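Local atomic coordinates of shikimate dehydrogenase (Listeria monocytogenes, PDB entry 3TNL), a protein that catalyses the reversible NADPH-linked reduction of 3-dehydroshikimate to shikimate, a step of chorismate and aromatic amino acid biosynthesis. Residues K77-V82 and T102-Y107. Sequence-based numbering, arbitrary orientation.
Sequences KELKDV and TNIHKY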
loop_
_atom_site.group_PDB
_atom_site.type_symbol
_atom_site.label_atom_id
_atom_site.label_comp_id
_atom_site.label_asym_id
_atom_site.label_seq_id
_atom_site.Cartn_x
_atom_site.Cartn_y
_atom_site.Cartn_z
ATOM N N LYS B 77 -17.566 8.370 2.150
ATOM C CA LYS B 77 -17.062 9.440 1.275
ATOM C C LYS B 77 -15.863 9.064 0.442
ATOM O O LYS B 77 -15.669 9.624 -0.641
ATOM C CB LYS B 77 -16.725 10.701 2.091
ATOM C CG LYS B 77 -16.188 11.867 1.255
ATOM C CD LYS B 77 -16.005 13.147 2.072
ATOM C CE LYS B 77 -15.656 14.334 1.163
ATOM N NZ LYS B 77 -15.671 15.652 1.882
ATOM N N GLU B 78 -15.074 8.114 0.937
ATOM C CA GLU B 78 -13.831 7.710 0.280
ATOM C C GLU B 78 -13.935 6.431 -0.564
ATOM O O GLU B 78 -13.078 6.198 -1.428
ATOM C CB GLU B 78 -12.728 7.443 1.325
ATOM C CG GLU B 78 -12.293 8.640 2.211
ATOM C CD GLU B 78 -13.228 8.932 3.375
ATOM O OE1 GLU B 78 -13.950 8.029 3.844
ATOM O OE2 GLU B 78 -13.228 10.106 3.832
ATOM N N LEU B 79 -14.976 5.632 -0.355
ATOM C CA LEU B 79 -15.026 4.309 -0.953
ATOM C C LEU B 79 -14.861 4.230 -2.461
ATOM O O LEU B 79 -14.045 3.410 -2.938
ATOM C CB LEU B 79 -16.268 3.533 -0.493
ATOM C CG LEU B 79 -16.362 2.079 -0.912
ATOM C CD1 LEU B 79 -15.235 1.248 -0.290
ATOM C CD2 LEU B 79 -17.738 1.534 -0.458
ATOM N N LYS B 80 -15.652 4.997 -3.206
ATOM C CA LYS B 80 -15.593 4.955 -4.664
ATOM C C LYS B 80 -14.177 5.261 -5.155
ATOM O O LYS B 80 -13.618 4.505 -5.967
ATOM C CB LYS B 80 -16.610 5.943 -5.306
ATOM C CG LYS B 80 -16.660 5.889 -6.842
ATOM C CD LYS B 80 -17.715 6.814 -7.463
ATOM C CE LYS B 80 -17.851 6.526 -8.977
ATOM N NZ LYS B 80 -18.829 7.425 -9.698
ATOM N N ASP B 81 -13.607 6.364 -4.658
ATOM C CA ASP B 81 -12.271 6.794 -5.064
ATOM C C ASP B 81 -11.200 5.781 -4.705
ATOM O O ASP B 81 -10.262 5.573 -5.459
ATOM C CB ASP B 81 -11.930 8.164 -4.453
ATOM C CG ASP B 81 -12.646 9.322 -5.105
ATOM O OD1 ASP B 81 -13.223 9.169 -6.200
ATOM O OD2 ASP B 81 -12.561 10.424 -4.498
ATOM N N VAL B 82 -11.330 5.140 -3.541
ATOM C CA VAL B 82 -10.351 4.141 -3.107
ATOM C C VAL B 82 -10.416 2.920 -4.011
ATOM O O VAL B 82 -9.381 2.408 -4.409
ATOM C CB VAL B 82 -10.524 3.808 -1.640
ATOM C CG1 VAL B 82 -9.709 2.598 -1.263
ATOM C CG2 VAL B 82 -10.094 5.006 -0.789
ATOM N N THR B 102 -21.690 -3.531 2.753
ATOM C CA THR B 102 -22.925 -3.629 1.978
ATOM C C THR B 102 -23.017 -2.671 0.789
ATOM O O THR B 102 -23.911 -2.810 -0.033
ATOM C CB THR B 102 -24.160 -3.478 2.872
ATOM O OG1 THR B 102 -24.198 -2.164 3.424
ATOM C CG2 THR B 102 -24.157 -4.495 3.980
ATOM N N ASN B 103 -22.091 -1.713 0.677
ATOM C CA ASN B 103 -22.092 -0.778 -0.450
ATOM C C ASN B 103 -21.092 -1.096 -1.553
ATOM O O ASN B 103 -21.291 -0.712 -2.691
ATOM C CB ASN B 103 -21.748 0.646 0.022
ATOM C CG ASN B 103 -22.875 1.331 0.787
ATOM O OD1 ASN B 103 -24.027 0.947 0.702
ATOM N ND2 ASN B 103 -22.524 2.393 1.516
ATOM N N ILE B 104 -20.048 -1.846 -1.220
ATOM C CA ILE B 104 -18.911 -2.007 -2.159
ATOM C C ILE B 104 -19.269 -2.734 -3.441
ATOM O O ILE B 104 -18.651 -2.472 -4.460
ATOM C CB ILE B 104 -17.650 -2.573 -1.483
ATOM C CG1 ILE B 104 -16.406 -2.334 -2.358
ATOM C CG2 ILE B 104 -17.837 -4.024 -1.112
ATOM C CD1 ILE B 104 -15.090 -2.807 -1.695
ATOM N N HIS B 105 -20.279 -3.606 -3.403
ATOM C CA HIS B 105 -20.654 -4.337 -4.594
ATOM C C HIS B 105 -20.896 -3.400 -5.770
ATOM O O HIS B 105 -20.684 -3.795 -6.905
ATOM C CB HIS B 105 -21.910 -5.188 -4.373
ATOM C CG HIS B 105 -23.140 -4.364 -4.170
ATOM N ND1 HIS B 105 -23.508 -3.858 -2.938
ATOM C CD2 HIS B 105 -24.061 -3.911 -5.055
ATOM C CE1 HIS B 105 -24.619 -3.153 -3.074
ATOM N NE2 HIS B 105 -24.962 -3.154 -4.350
ATOM N N LYS B 106 -21.345 -2.170 -5.507
ATOM C CA LYS B 106 -21.589 -1.158 -6.546
ATOM C C LYS B 106 -20.376 -0.906 -7.442
ATOM O O LYS B 106 -20.503 -0.547 -8.620
ATOM C CB LYS B 106 -21.909 0.223 -5.912
ATOM C CG LYS B 106 -23.100 0.343 -4.941
ATOM C CD LYS B 106 -23.055 1.767 -4.273
ATOM C CE LYS B 106 -23.852 1.889 -2.957
ATOM N NZ LYS B 106 -25.316 1.774 -3.104
ATOM N N TYR B 107 -19.195 -1.087 -6.862
ATOM C CA TYR B 107 -17.942 -0.763 -7.506
ATOM C C TYR B 107 -17.150 -1.972 -7.961
ATOM O O TYR B 107 -16.024 -1.803 -8.446
ATOM C CB TYR B 107 -17.079 0.092 -6.543
ATOM C CG TYR B 107 -17.853 1.262 -5.991
ATOM C CD1 TYR B 107 -18.449 2.161 -6.862
ATOM C CD2 TYR B 107 -18.005 1.469 -4.622
ATOM C CE1 TYR B 107 -19.173 3.225 -6.390
ATOM C CE2 TYR B 107 -18.740 2.551 -4.140
ATOM C CZ TYR B 107 -19.330 3.400 -5.045
ATOM O OH TYR B 107 -20.058 4.494 -4.627
#
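Y107 stands with one face of its ring against K80 and one edge against L79. Over the face lies K80 CA, 4.1 Å from the ring centroid of Y107 and 13° off the ring normal. This is a CH-pi contact made by the backbone of the lysine. The side chain of K80 continues across the same face at about a right angle to the tyrosine. K80 CB sits 3.7 Å from Y107 CZ, and K80 CG is equally close to Y107 CE1. CG of K80 is anti to the backbone N (chi1 -177°) and the chain beyond it is extended, which carries the amine away from the contact. The opposite ring face takes CB of the neighbouring K106.

Both segments belong to the substrate-binding domain. Helix 79-88 follows strand 67-73 of the mixed sheet, and the 3-10 turn 104-107 lies in the loop between strands 93-96 and 110-111. L79 joins them on the buried side. L79 CD2 lies in the plane of the tyrosine ring, 3.9 Å from Y107 CE2. L79 CD2 is also 4.2 Å from I104 CB and 4.1 Å from N103 CB. I104 also packs on W94 and V96 of strand 93-96, while V83 of the helix touches both I104 and Y107. The carbonyl O of Y107 accepts a hydrogen bond from R87 NH1, a polar tie to the same helix.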